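Local coordinates for protein processed glycerol phosphate lipoteichoic acid synthase 2 (Bacillus subtilis, PDB 2W8D) that binds a magnesium ion in its C-terminal domain, which belongs to the sulfatase family and the alkaline phosphatase clan, at residues 16-21 / 323-328; 27-32 / 294-299; 302-307 / 333-338. One frame throughout, in Å; residues are numbered along the deposited sequence.

All three contacts gather chain around helix 313-320. Contacts 1 and 3 touch, their centres about 15 Å apart: Asp19 OD2 lies 2.5 Å from Ser333 OG and Val20 O 2.5 Å from Ser337 OG, both probable hydrogen bonds. Contact 2 stands apart from contact 1, the nearest atoms being about 6 Å away, and adjoins contact 3 in sequence; strands 292-296 and 303-304 follow one another and belong to the same mixed sheet. None of the contacts includes a ligand of the magnesium ion. Contact 2 leads to that site by sequence: its 27-32 loop enters strand 33-39, which runs up to the metal ligand Glu40.

Contact 1 of 3, residues 16-21 / 323-328; sequences ANYDVP and VDTKDY
Tyr18 lays its ring against Lys326, and apolar contact between these two carries most of the interface. Lys326 CB sits 3.9 Å from the centroid of the Tyr18 ring, 16° off its normal, a CH-pi contact. CB and CG lie over one face; beyond them CD and CE run out past the CD2 rim, CE coming 3.7 Å from CD2 of Tyr18, and the two side chains cross at about a right angle. Tyr18 CG is anti to the backbone N (chi1 174°), which carries the ring out from the backbone toward Lys326. The backbone N of Val20 lies over the rim of the opposite face.

The 323-328 side is a compact loop following helix 313-320: an Asx turn at Asp324 overlaps a type I beta turn from Thr325 to Tyr328.

Polar atoms gather round the phenol end. Asp324 OD1 accepts from Lys326 N at 3.1 Å, a nearly straight bond whose donor stands above the carboxylate plane, and the same OD1 is 3.2 Å from Tyr18 OH. At the ring edge, in its plane, Thr325 OG1 approaches Tyr18 CE1 to 3.4 Å; that hydroxyl is hydrogen-bonded to His319 NE2, on the helix that Tyr18 also touches.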
ATOM      1  N   ALA A  16      -0.437 -10.444 -22.790  1.00 35.14           N
ATOM      2  CA  ALA A  16      -1.422 -11.517 -22.914  1.00 34.53           C
ATOM      3  C   ALA A  16      -2.373 -11.588 -21.726  1.00 34.44           C
ATOM      4  O   ALA A  16      -3.279 -12.414 -21.711  1.00 34.50           O
ATOM      5  CB  ALA A  16      -0.736 -12.864 -23.122  1.00 34.51           C
ATOM      6  N   ASN A  17      -2.171 -10.726 -20.733  1.00 34.23           N
ATOM      7  CA  ASN A  17      -2.995 -10.747 -19.528  1.00 33.98           C
ATOM      8  C   ASN A  17      -3.558  -9.393 -19.156  1.00 33.29           C
ATOM      9  O   ASN A  17      -4.447  -9.291 -18.312  1.00 33.94           O
ATOM     10  CB  ASN A  17      -2.220 -11.341 -18.349  1.00 34.21           C
ATOM     11  CG  ASN A  17      -2.131 -12.849 -18.430  1.00 35.31           C
ATOM     12  OD1 ASN A  17      -1.118 -13.397 -18.858  1.00 36.78           O
ATOM     13  ND2 ASN A  17      -3.212 -13.528 -18.063  1.00 35.46           N
ATOM     14  N   TYR A  18      -3.054  -8.358 -19.803  1.00 32.17           N
ATOM     15  CA  TYR A  18      -3.458  -7.018 -19.488  1.00 30.71           C
ATOM     16  C   TYR A  18      -4.967  -6.961 -19.378  1.00 30.27           C
ATOM     17  O   TYR A  18      -5.700  -7.521 -20.197  1.00 30.19           O
ATOM     18  CB  TYR A  18      -2.944  -6.069 -20.555  1.00 30.38           C
ATOM     19  CG  TYR A  18      -3.404  -4.637 -20.432  1.00 29.44           C
ATOM     20  CD1 TYR A  18      -2.956  -3.810 -19.389  1.00 27.95           C
ATOM     21  CD2 TYR A  18      -4.258  -4.091 -21.394  1.00 28.30           C
ATOM     22  CE1 TYR A  18      -3.383  -2.478 -19.308  1.00 28.92           C
ATOM     23  CE2 TYR A  18      -4.685  -2.782 -21.327  1.00 27.66           C
ATOM     24  CZ  TYR A  18      -4.256  -1.974 -20.294  1.00 28.31           C
ATOM     25  OH  TYR A  18      -4.696  -0.666 -20.272  1.00 28.21           O
ATOM     26  N   ASP A  19      -5.418  -6.313 -18.320  1.00 29.79           N
ATOM     27  CA  ASP A  19      -6.830  -6.133 -18.082  1.00 29.03           C
ATOM     28  C   ASP A  19      -7.175  -4.666 -18.393  1.00 28.51           C
ATOM     29  O   ASP A  19      -6.752  -3.756 -17.669  1.00 28.48           O
ATOM     30  CB  ASP A  19      -7.184  -6.565 -16.639  1.00 28.71           C
ATOM     31  CG  ASP A  19      -6.790  -8.047 -16.332  1.00 28.53           C
ATOM     32  OD1 ASP A  19      -6.975  -8.949 -17.189  1.00 25.57           O
ATOM     33  OD2 ASP A  19      -6.302  -8.314 -15.210  1.00 27.64           O
ATOM     34  N   VAL A  20      -7.917  -4.454 -19.487  1.00 27.75           N
ATOM     35  CA  VAL A  20      -8.198  -3.105 -20.031  1.00 27.01           C
ATOM     36  C   VAL A  20      -9.059  -2.240 -19.079  1.00 26.46           C
ATOM     37  O   VAL A  20      -9.775  -2.785 -18.243  1.00 26.40           O
ATOM     38  CB  VAL A  20      -8.850  -3.158 -21.455  1.00 26.79           C
ATOM     39  CG1 VAL A  20      -8.044  -4.026 -22.395  1.00 26.67           C
ATOM     40  CG2 VAL A  20     -10.273  -3.653 -21.376  1.00 26.93           C
ATOM     41  N   PRO A  21      -8.976  -0.894 -19.204  1.00 25.79           N
ATOM     42  CA  PRO A  21      -9.670   0.039 -18.298  1.00 24.90           C
ATOM     43  C   PRO A  21     -11.192   0.148 -18.476  1.00 24.29           C
ATOM     44  O   PRO A  21     -11.695   0.078 -19.591  1.00 23.92           O
ATOM     45  CB  PRO A  21      -9.024   1.391 -18.621  1.00 25.05           C
ATOM     46  CG  PRO A  21      -7.758   1.070 -19.393  1.00 25.32           C
ATOM     47  CD  PRO A  21      -8.072  -0.177 -20.131  1.00 25.69           C
ATOM     48  N   VAL A 323      -3.973   7.505 -17.790  1.00 22.51           N
ATOM     49  CA  VAL A 323      -2.786   6.969 -18.452  1.00 23.51           C
ATOM     50  C   VAL A 323      -2.796   5.476 -18.713  1.00 24.63           C
ATOM     51  O   VAL A 323      -3.003   4.667 -17.829  1.00 25.18           O
ATOM     52  CB  VAL A 323      -1.410   7.594 -17.984  1.00 23.29           C
ATOM     53  CG1 VAL A 323      -1.560   8.447 -16.751  1.00 23.23           C
ATOM     54  CG2 VAL A 323      -0.289   6.559 -17.871  1.00 23.04           C
ATOM     55  N   ASP A 324      -2.599   5.153 -19.981  1.00 26.52           N
ATOM     56  CA  ASP A 324      -2.623   3.793 -20.497  1.00 28.26           C
ATOM     57  C   ASP A 324      -1.388   2.987 -20.078  1.00 28.28           C
ATOM     58  O   ASP A 324      -0.257   3.359 -20.399  1.00 28.46           O
ATOM     59  CB  ASP A 324      -2.725   3.842 -22.034  1.00 28.96           C
ATOM     60  CG  ASP A 324      -2.769   2.457 -22.668  1.00 31.37           C
ATOM     61  OD1 ASP A 324      -3.070   1.467 -21.944  1.00 33.76           O
ATOM     62  OD2 ASP A 324      -2.511   2.371 -23.893  1.00 33.37           O
ATOM     63  N   THR A 325      -1.630   1.869 -19.391  1.00 28.69           N
ATOM     64  CA  THR A 325      -0.571   1.052 -18.806  1.00 28.43           C
ATOM     65  C   THR A 325      -0.214  -0.201 -19.608  1.00 28.37           C
ATOM     66  O   THR A 325       0.621  -0.994 -19.169  1.00 28.79           O
ATOM     67  CB  THR A 325      -0.905   0.630 -17.362  1.00 28.49           C
ATOM     68  OG1 THR A 325      -2.163  -0.048 -17.333  1.00 29.25           O
ATOM     69  CG2 THR A 325      -0.946   1.824 -16.438  1.00 28.20           C
ATOM     70  N   LYS A 326      -0.836  -0.376 -20.771  1.00 28.05           N
ATOM     71  CA  LYS A 326      -0.565  -1.530 -21.638  1.00 27.95           C
ATOM     72  C   LYS A 326       0.896  -1.683 -22.062  1.00 27.17           C
ATOM     73  O   LYS A 326       1.346  -2.798 -22.322  1.00 26.92           O
ATOM     74  CB  LYS A 326      -1.465  -1.516 -22.890  1.00 28.13           C
ATOM     75  CG  LYS A 326      -1.535  -2.879 -23.611  1.00 29.68           C
ATOM     76  CD  LYS A 326      -2.727  -3.010 -24.575  1.00 31.32           C
ATOM     77  CE  LYS A 326      -3.086  -4.486 -24.841  1.00 31.21           C
ATOM     78  NZ  LYS A 326      -4.570  -4.684 -25.038  1.00 30.28           N
ATOM     79  N   ASP A 327       1.623  -0.577 -22.156  1.00 26.68           N
ATOM     80  CA  ASP A 327       3.011  -0.658 -22.609  1.00 26.31           C
ATOM     81  C   ASP A 327       4.044  -0.850 -21.482  1.00 25.44           C
ATOM     82  O   ASP A 327       5.232  -0.997 -21.750  1.00 25.47           O
ATOM     83  CB  ASP A 327       3.374   0.526 -23.509  1.00 26.83           C
ATOM     84  CG  ASP A 327       4.343   0.131 -24.624  1.00 28.45           C
ATOM     85  OD1 ASP A 327       4.685  -1.070 -24.728  1.00 30.80           O
ATOM     86  OD2 ASP A 327       4.768   1.011 -25.407  1.00 30.24           O
ATOM     87  N   TYR A 328       3.590  -0.886 -20.231  1.00 24.27           N
ATOM     88  CA  TYR A 328       4.489  -1.114 -19.089  1.00 23.07           C
ATOM     89  C   TYR A 328       4.490  -2.538 -18.588  1.00 22.36           C
ATOM     90  O   TYR A 328       3.470  -3.221 -18.614  1.00 22.04           O
ATOM     91  CB  TYR A 328       4.129  -0.192 -17.932  1.00 22.58           C
ATOM     92  CG  TYR A 328       4.190   1.241 -18.340  1.00 24.04           C
ATOM     93  CD1 TYR A 328       5.419   1.879 -18.509  1.00 23.43           C
ATOM     94  CD2 TYR A 328       3.025   1.964 -18.592  1.00 24.75           C
ATOM     95  CE1 TYR A 328       5.492   3.195 -18.884  1.00 25.53           C
ATOM     96  CE2 TYR A 328       3.092   3.296 -18.988  1.00 26.97           C
ATOM     97  CZ  TYR A 328       4.337   3.898 -19.131  1.00 27.54           C
ATOM     98  OH  TYR A 328       4.429   5.214 -19.523  1.00 32.32           O
TER

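Contact 2 of 3, residues 27-32 / 294-299; sequences GKAEGK and IHAAGV
Ala296, the last residue of strand 292-296, meets Ala29 methyl to methyl, with 4.4 Å between the two CB atoms. Both side chains also rest on Ile252 of strand 251-257, the antiparallel neighbour of strand 292-296 in the mixed sheet, so Ala29 packs on the sheet at the end of this strand. From here the chain turns: Ala296 to Val299 form a type II beta turn, closed by a bond from Val299 N to Ala296 O.

Ala297 gives its backbone to the contact. Its carbonyl O faces Lys32 NZ, a hydrogen bond modelled at 2.5 Å, so short that the exact length is doubtful. CE of Lys32 passes 3.4 Å from the same O of Ala297, and the lysine chain bends at chi2 (140°) on its way there. Gly298 follows at the third position of the turn, with the positive phi expected there, and its CA lies 4.0 Å from Lys32 NZ.

Val299 sends CG2 back to the loop. That methyl, anti to the carbonyl carbon and beside the backbone N, comes 3.6 Å from Lys28 CB and 3.4 Å from Lys28 O, and also touches Ala29 CB. The loop presents these groups through two overlapping turns, type I from Gly27 to Glu30 and type II from Ala29 to Lys32.

Chemically, then, apolar contacts of Ala29, Ala296 and Val299 are joined by lysine methylenes and backbone, while one ammonium-to-carbonyl bond links the 27-32 loop to the 296-299 turn. The placing of Lys32 NZ is uncertain; if the bond is real at a more normal length, the ammonium may polarise the Ala297 peptide.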
ATOM      1  N   GLY A  27      -9.632   7.988 -16.824  1.00 15.09           N
ATOM      2  CA  GLY A  27      -9.370   9.378 -17.192  1.00 15.39           C
ATOM      3  C   GLY A  27     -10.233  10.359 -16.423  1.00 15.91           C
ATOM      4  O   GLY A  27     -10.065  11.562 -16.558  1.00 15.75           O
ATOM      5  N   LYS A  28     -11.121   9.841 -15.576  1.00 16.11           N
ATOM      6  CA  LYS A  28     -12.084  10.666 -14.841  1.00 16.56           C
ATOM      7  C   LYS A  28     -11.451  11.527 -13.749  1.00 16.20           C
ATOM      8  O   LYS A  28     -12.104  12.402 -13.178  1.00 16.42           O
ATOM      9  CB  LYS A  28     -13.219   9.795 -14.252  1.00 16.57           C
ATOM     10  CG  LYS A  28     -14.131   9.140 -15.287  1.00 17.15           C
ATOM     11  CD  LYS A  28     -14.854  10.180 -16.143  1.00 20.86           C
ATOM     12  CE  LYS A  28     -15.993   9.551 -16.963  1.00 22.29           C
ATOM     13  NZ  LYS A  28     -16.646  10.531 -17.883  1.00 21.64           N
ATOM     14  N   ALA A  29     -10.187  11.278 -13.462  1.00 16.00           N
ATOM     15  CA  ALA A  29      -9.457  12.069 -12.483  1.00 16.46           C
ATOM     16  C   ALA A  29      -8.194  12.647 -13.123  1.00 16.95           C
ATOM     17  O   ALA A  29      -7.230  13.035 -12.443  1.00 17.10           O
ATOM     18  CB  ALA A  29      -9.115  11.227 -11.269  1.00 16.21           C
ATOM     19  N   GLU A  30      -8.213  12.701 -14.445  1.00 17.48           N
ATOM     20  CA  GLU A  30      -7.145  13.318 -15.186  1.00 18.37           C
ATOM     21  C   GLU A  30      -6.835  14.730 -14.709  1.00 18.25           C
ATOM     22  O   GLU A  30      -7.732  15.556 -14.564  1.00 17.44           O
ATOM     23  CB  GLU A  30      -7.521  13.365 -16.646  1.00 19.12           C
ATOM     24  CG  GLU A  30      -6.355  13.681 -17.553  1.00 22.46           C
ATOM     25  CD  GLU A  30      -6.770  13.707 -18.983  1.00 26.57           C
ATOM     26  OE1 GLU A  30      -7.971  13.462 -19.264  1.00 28.81           O
ATOM     27  OE2 GLU A  30      -5.897  13.971 -19.831  1.00 30.22           O
ATOM     28  N   GLY A  31      -5.541  14.979 -14.480  1.00 18.58           N
ATOM     29  CA  GLY A  31      -5.020  16.298 -14.098  1.00 18.18           C
ATOM     30  C   GLY A  31      -4.787  16.481 -12.606  1.00 17.89           C
ATOM     31  O   GLY A  31      -4.108  17.437 -12.185  1.00 17.81           O
ATOM     32  N   LYS A  32      -5.361  15.579 -11.810  1.00 16.81           N
ATOM     33  CA  LYS A  32      -5.318  15.699 -10.360  1.00 16.78           C
ATOM     34  C   LYS A  32      -4.002  15.312  -9.694  1.00 16.60           C
ATOM     35  O   LYS A  32      -3.221  14.489 -10.202  1.00 16.54           O
ATOM     36  CB  LYS A  32      -6.503  14.959  -9.710  1.00 17.91           C
ATOM     37  CG  LYS A  32      -7.692  15.954  -9.480  1.00 18.77           C
ATOM     38  CD  LYS A  32      -9.017  15.369  -9.761  1.00 19.15           C
ATOM     39  CE  LYS A  32      -9.973  16.464 -10.220  1.00 21.17           C
ATOM     40  NZ  LYS A  32     -11.305  15.838 -10.443  1.00 24.86           N
ATOM     41  N   ILE A 294      -9.619   5.018  -1.689  1.00 15.10           N
ATOM     42  CA  ILE A 294      -9.284   5.942  -2.760  1.00 15.00           C
ATOM     43  C   ILE A 294     -10.404   6.989  -2.847  1.00 15.38           C
ATOM     44  O   ILE A 294     -11.549   6.649  -3.162  1.00 14.42           O
ATOM     45  CB  ILE A 294      -9.171   5.258  -4.152  1.00 14.05           C
ATOM     46  CG1 ILE A 294      -8.066   4.219  -4.202  1.00 14.83           C
ATOM     47  CG2 ILE A 294      -8.924   6.279  -5.221  1.00 16.49           C
ATOM     48  CD1 ILE A 294      -8.107   3.418  -5.469  1.00 14.41           C
ATOM     49  N   HIS A 295     -10.074   8.240  -2.554  1.00 15.41           N
ATOM     50  CA  HIS A 295     -10.999   9.322  -2.811  1.00 16.64           C
ATOM     51  C   HIS A 295     -10.430  10.128  -3.956  1.00 16.12           C
ATOM     52  O   HIS A 295      -9.410  10.784  -3.826  1.00 15.71           O
ATOM     53  CB  HIS A 295     -11.241  10.185  -1.575  1.00 17.74           C
ATOM     54  CG  HIS A 295     -12.289  11.238  -1.789  1.00 19.31           C
ATOM     55  ND1 HIS A 295     -12.002  12.476  -2.315  1.00 20.80           N
ATOM     56  CD2 HIS A 295     -13.631  11.216  -1.592  1.00 21.17           C
ATOM     57  CE1 HIS A 295     -13.117  13.179  -2.435  1.00 20.97           C
ATOM     58  NE2 HIS A 295     -14.121  12.435  -2.000  1.00 23.43           N
ATOM     59  N   ALA A 296     -11.061   9.975  -5.112  1.00 16.63           N
ATOM     60  CA  ALA A 296     -10.703  10.662  -6.318  1.00 16.67           C
ATOM     61  C   ALA A 296     -11.779  11.703  -6.452  1.00 17.62           C
ATOM     62  O   ALA A 296     -12.976  11.379  -6.563  1.00 18.35           O
ATOM     63  CB  ALA A 296     -10.730   9.719  -7.473  1.00 16.23           C
ATOM     64  N   ALA A 297     -11.367  12.962  -6.406  1.00 18.33           N
ATOM     65  CA  ALA A 297     -12.325  14.074  -6.429  1.00 18.88           C
ATOM     66  C   ALA A 297     -12.886  14.242  -7.824  1.00 19.03           C
ATOM     67  O   ALA A 297     -12.127  14.188  -8.811  1.00 19.54           O
ATOM     68  CB  ALA A 297     -11.648  15.349  -5.982  1.00 18.86           C
ATOM     69  N   GLY A 298     -14.196  14.480  -7.911  1.00 18.49           N
ATOM     70  CA  GLY A 298     -14.873  14.519  -9.202  1.00 17.93           C
ATOM     71  C   GLY A 298     -15.393  13.158  -9.643  1.00 18.57           C
ATOM     72  O   GLY A 298     -16.130  13.079 -10.637  1.00 17.83           O
ATOM     73  N   VAL A 299     -15.014  12.097  -8.899  1.00 18.58           N
ATOM     74  CA  VAL A 299     -15.410  10.712  -9.193  1.00 18.88           C
ATOM     75  C   VAL A 299     -16.170  10.057  -8.027  1.00 19.55           C
ATOM     76  O   VAL A 299     -15.685  10.013  -6.893  1.00 20.59           O
ATOM     77  CB  VAL A 299     -14.189   9.811  -9.562  1.00 18.76           C
ATOM     78  CG1 VAL A 299     -14.644   8.441  -9.997  1.00 17.60           C
ATOM     79  CG2 VAL A 299     -13.359  10.437 -10.677  1.00 19.44           C
TER

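Contact 3 of 3, residues 302-307 / 333-338; sequences EKVHKY and SDILSK
Val304 and Ile335 meet methyl to methyl, CG2 of Val304 lying 4.2 Å from CG2 of Ile335, with the two side chains crossing obliquely. Beside them CG1 of Val304 touches CD2 of Leu336 at 4.4 Å. This is the closely packed part: Ile335 and Leu336 are both buried, and Val304 spans them with its two branches. CG2 of Ile335, anti to its backbone N, is the branch that reaches Val304, and it also has CB of Lys306 4.3 Å away.

Lys306 makes the more open, polar side. Its chain is extended beyond CG and runs across to the turn, where NZ finds two backbone carbonyls. It donates to Ile335 O at 3.1 Å, in the carbonyl plane with a C=O...N angle of 158°, and more weakly to Ser337 O at 2.9 Å. One ammonium group thus spans the carbonyls of Ile335 and Ser337, in and at the end of a type I beta turn from Asp334 to Ser337. Within it Asp334 OD1 accepts from Leu336 N at 2.8 Å, making an Asx turn, while its OD2 bonds to His319 ND1.

The apolar part lies between sheet and helix: Val304 and Ile335 press on Phe72, and Leu336 on Phe70, in strand 70-76, the parallel partner of strand 303-304, while Leu336 and Asp334 lean on Thr316 of helix 313-320.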
ATOM      1  N   GLU A 302     -17.051   3.650  -5.037  1.00 19.30           N
ATOM      2  CA  GLU A 302     -17.908   2.538  -4.672  1.00 19.83           C
ATOM      3  C   GLU A 302     -17.176   1.696  -3.642  1.00 19.21           C
ATOM      4  O   GLU A 302     -15.940   1.666  -3.634  1.00 18.69           O
ATOM      5  CB  GLU A 302     -18.192   1.674  -5.903  1.00 20.61           C
ATOM      6  CG  GLU A 302     -19.031   2.327  -6.979  1.00 23.58           C
ATOM      7  CD  GLU A 302     -20.478   2.521  -6.533  1.00 28.11           C
ATOM      8  OE1 GLU A 302     -21.166   1.515  -6.231  1.00 29.05           O
ATOM      9  OE2 GLU A 302     -20.924   3.690  -6.486  1.00 30.56           O
ATOM     10  N   LYS A 303     -17.938   1.011  -2.797  1.00 18.16           N
ATOM     11  CA  LYS A 303     -17.403  -0.001  -1.880  1.00 18.12           C
ATOM     12  C   LYS A 303     -17.187  -1.266  -2.667  1.00 17.27           C
ATOM     13  O   LYS A 303     -18.119  -2.035  -2.855  1.00 17.34           O
ATOM     14  CB  LYS A 303     -18.397  -0.257  -0.732  1.00 17.94           C
ATOM     15  CG  LYS A 303     -19.088   1.041  -0.239  1.00 20.55           C
ATOM     16  CD  LYS A 303     -18.061   2.035   0.347  1.00 20.42           C
ATOM     17  CE  LYS A 303     -18.417   3.433   0.049  1.00 19.75           C
ATOM     18  NZ  LYS A 303     -17.624   4.372   0.874  1.00 19.35           N
ATOM     19  N   VAL A 304     -15.976  -1.486  -3.165  1.00 16.66           N
ATOM     20  CA  VAL A 304     -15.754  -2.656  -4.050  1.00 16.40           C
ATOM     21  C   VAL A 304     -15.250  -3.919  -3.330  1.00 16.25           C
ATOM     22  O   VAL A 304     -14.384  -3.826  -2.469  1.00 16.58           O
ATOM     23  CB  VAL A 304     -15.014  -2.297  -5.409  1.00 16.49           C
ATOM     24  CG1 VAL A 304     -14.645  -0.829  -5.494  1.00 15.64           C
ATOM     25  CG2 VAL A 304     -13.881  -3.205  -5.714  1.00 14.46           C
ATOM     26  N   HIS A 305     -15.833  -5.079  -3.663  1.00 15.85           N
ATOM     27  CA  HIS A 305     -15.550  -6.352  -2.956  1.00 15.89           C
ATOM     28  C   HIS A 305     -14.626  -7.300  -3.712  1.00 15.49           C
ATOM     29  O   HIS A 305     -14.353  -8.419  -3.260  1.00 14.66           O
ATOM     30  CB  HIS A 305     -16.849  -7.081  -2.566  1.00 15.10           C
ATOM     31  CG  HIS A 305     -17.835  -6.188  -1.899  1.00 18.02           C
ATOM     32  ND1 HIS A 305     -17.543  -5.504  -0.738  1.00 21.52           N
ATOM     33  CD2 HIS A 305     -19.086  -5.813  -2.256  1.00 20.02           C
ATOM     34  CE1 HIS A 305     -18.578  -4.749  -0.405  1.00 21.93           C
ATOM     35  NE2 HIS A 305     -19.529  -4.927  -1.304  1.00 22.14           N
ATOM     36  N   LYS A 306     -14.174  -6.861  -4.870  1.00 15.59           N
ATOM     37  CA  LYS A 306     -13.210  -7.628  -5.629  1.00 16.27           C
ATOM     38  C   LYS A 306     -11.931  -7.881  -4.814  1.00 15.68           C
ATOM     39  O   LYS A 306     -11.396  -6.981  -4.190  1.00 15.56           O
ATOM     40  CB  LYS A 306     -12.842  -6.877  -6.904  1.00 16.45           C
ATOM     41  CG  LYS A 306     -13.982  -6.768  -7.904  1.00 18.55           C
ATOM     42  CD  LYS A 306     -13.422  -6.246  -9.195  1.00 21.87           C
ATOM     43  CE  LYS A 306     -14.506  -5.832 -10.182  1.00 24.24           C
ATOM     44  NZ  LYS A 306     -13.815  -5.083 -11.283  1.00 25.26           N
ATOM     45  N   TYR A 307     -11.468  -9.121  -4.828  1.00 15.57           N
ATOM     46  CA  TYR A 307     -10.157  -9.503  -4.270  1.00 15.01           C
ATOM     47  C   TYR A 307      -9.073  -8.767  -5.052  1.00 14.87           C
ATOM     48  O   TYR A 307      -9.192  -8.627  -6.264  1.00 14.23           O
ATOM     49  CB  TYR A 307     -10.014 -11.032  -4.308  1.00 13.86           C
ATOM     50  CG  TYR A 307     -10.786 -11.680  -3.181  1.00 13.92           C
ATOM     51  CD1 TYR A 307     -12.172 -11.545  -3.068  1.00 15.45           C
ATOM     52  CD2 TYR A 307     -10.118 -12.377  -2.191  1.00 14.82           C
ATOM     53  CE1 TYR A 307     -12.880 -12.126  -1.975  1.00 15.43           C
ATOM     54  CE2 TYR A 307     -10.790 -12.960  -1.122  1.00 15.18           C
ATOM     55  CZ  TYR A 307     -12.142 -12.829  -1.011  1.00 17.18           C
ATOM     56  OH  TYR A 307     -12.706 -13.423   0.071  1.00 18.45           O
ATOM     57  N   SER A 333      -3.162  -5.695 -11.665  1.00 18.05           N
ATOM     58  CA  SER A 333      -4.308  -5.582 -12.531  1.00 18.33           C
ATOM     59  C   SER A 333      -5.210  -4.498 -11.945  1.00 17.56           C
ATOM     60  O   SER A 333      -5.525  -4.546 -10.781  1.00 17.49           O
ATOM     61  CB  SER A 333      -5.005  -6.947 -12.587  1.00 18.44           C
ATOM     62  OG  SER A 333      -6.301  -6.846 -13.150  1.00 21.36           O
ATOM     63  N   ASP A 334      -5.541  -3.486 -12.740  1.00 17.48           N
ATOM     64  CA  ASP A 334      -6.480  -2.428 -12.356  1.00 16.42           C
ATOM     65  C   ASP A 334      -7.721  -3.033 -11.699  1.00 16.51           C
ATOM     66  O   ASP A 334      -8.448  -3.811 -12.315  1.00 16.39           O
ATOM     67  CB  ASP A 334      -6.859  -1.622 -13.605  1.00 15.78           C
ATOM     68  CG  ASP A 334      -7.955  -0.575 -13.358  1.00 15.18           C
ATOM     69  OD1 ASP A 334      -8.389  -0.331 -12.223  1.00 17.12           O
ATOM     70  OD2 ASP A 334      -8.408   0.019 -14.336  1.00 12.83           O
ATOM     71  N   ILE A 335      -7.960  -2.663 -10.448  1.00 16.75           N
ATOM     72  CA  ILE A 335      -9.087  -3.198  -9.701  1.00 17.99           C
ATOM     73  C   ILE A 335     -10.414  -2.794 -10.318  1.00 18.61           C
ATOM     74  O   ILE A 335     -11.366  -3.561 -10.288  1.00 19.62           O
ATOM     75  CB  ILE A 335      -9.023  -2.822  -8.181  1.00 17.98           C
ATOM     76  CG1 ILE A 335      -7.634  -3.118  -7.628  1.00 15.41           C
ATOM     77  CG2 ILE A 335     -10.047  -3.628  -7.360  1.00 18.64           C
ATOM     78  CD1 ILE A 335      -7.336  -2.485  -6.262  1.00 13.89           C
ATOM     79  N   LEU A 336     -10.478  -1.604 -10.918  1.00 19.34           N
ATOM     80  CA  LEU A 336     -11.752  -1.139 -11.493  1.00 19.27           C
ATOM     81  C   LEU A 336     -12.037  -1.748 -12.855  1.00 18.97           C
ATOM     82  O   LEU A 336     -13.110  -1.562 -13.386  1.00 18.96           O
ATOM     83  CB  LEU A 336     -11.821   0.402 -11.552  1.00 19.12           C
ATOM     84  CG  LEU A 336     -11.615   1.017 -10.163  1.00 18.70           C
ATOM     85  CD1 LEU A 336     -11.619   2.548 -10.198  1.00 17.48           C
ATOM     86  CD2 LEU A 336     -12.658   0.448  -9.171  1.00 15.23           C
ATOM     87  N   SER A 337     -11.077  -2.476 -13.415  1.00 18.66           N
ATOM     88  CA  SER A 337     -11.261  -3.133 -14.706  1.00 18.86           C
ATOM     89  C   SER A 337     -12.264  -4.282 -14.643  1.00 19.26           C
ATOM     90  O   SER A 337     -12.261  -5.066 -13.679  1.00 18.84           O
ATOM     91  CB  SER A 337      -9.933  -3.673 -15.221  1.00 18.81           C
ATOM     92  OG  SER A 337     -10.132  -4.471 -16.372  1.00 18.25           O
ATOM     93  N   LYS A 338     -13.100  -4.402 -15.678  1.00 19.48           N
ATOM     94  CA  LYS A 338     -14.038  -5.526 -15.767  1.00 20.22           C
ATOM     95  C   LYS A 338     -13.330  -6.889 -15.708  1.00 20.42           C
ATOM     96  O   LYS A 338     -13.825  -7.815 -15.068  1.00 20.37           O
ATOM     97  CB  LYS A 338     -14.916  -5.438 -17.027  1.00 20.15           C
ATOM     98  CG  LYS A 338     -16.231  -4.672 -16.860  1.00 21.04           C
ATOM     99  CD  LYS A 338     -16.041  -3.180 -17.175  1.00 23.71           C
ATOM    100  CE  LYS A 338     -17.341  -2.472 -17.642  1.00 24.64           C
ATOM    101  NZ  LYS A 338     -18.188  -2.010 -16.505  1.00 24.72           N
TER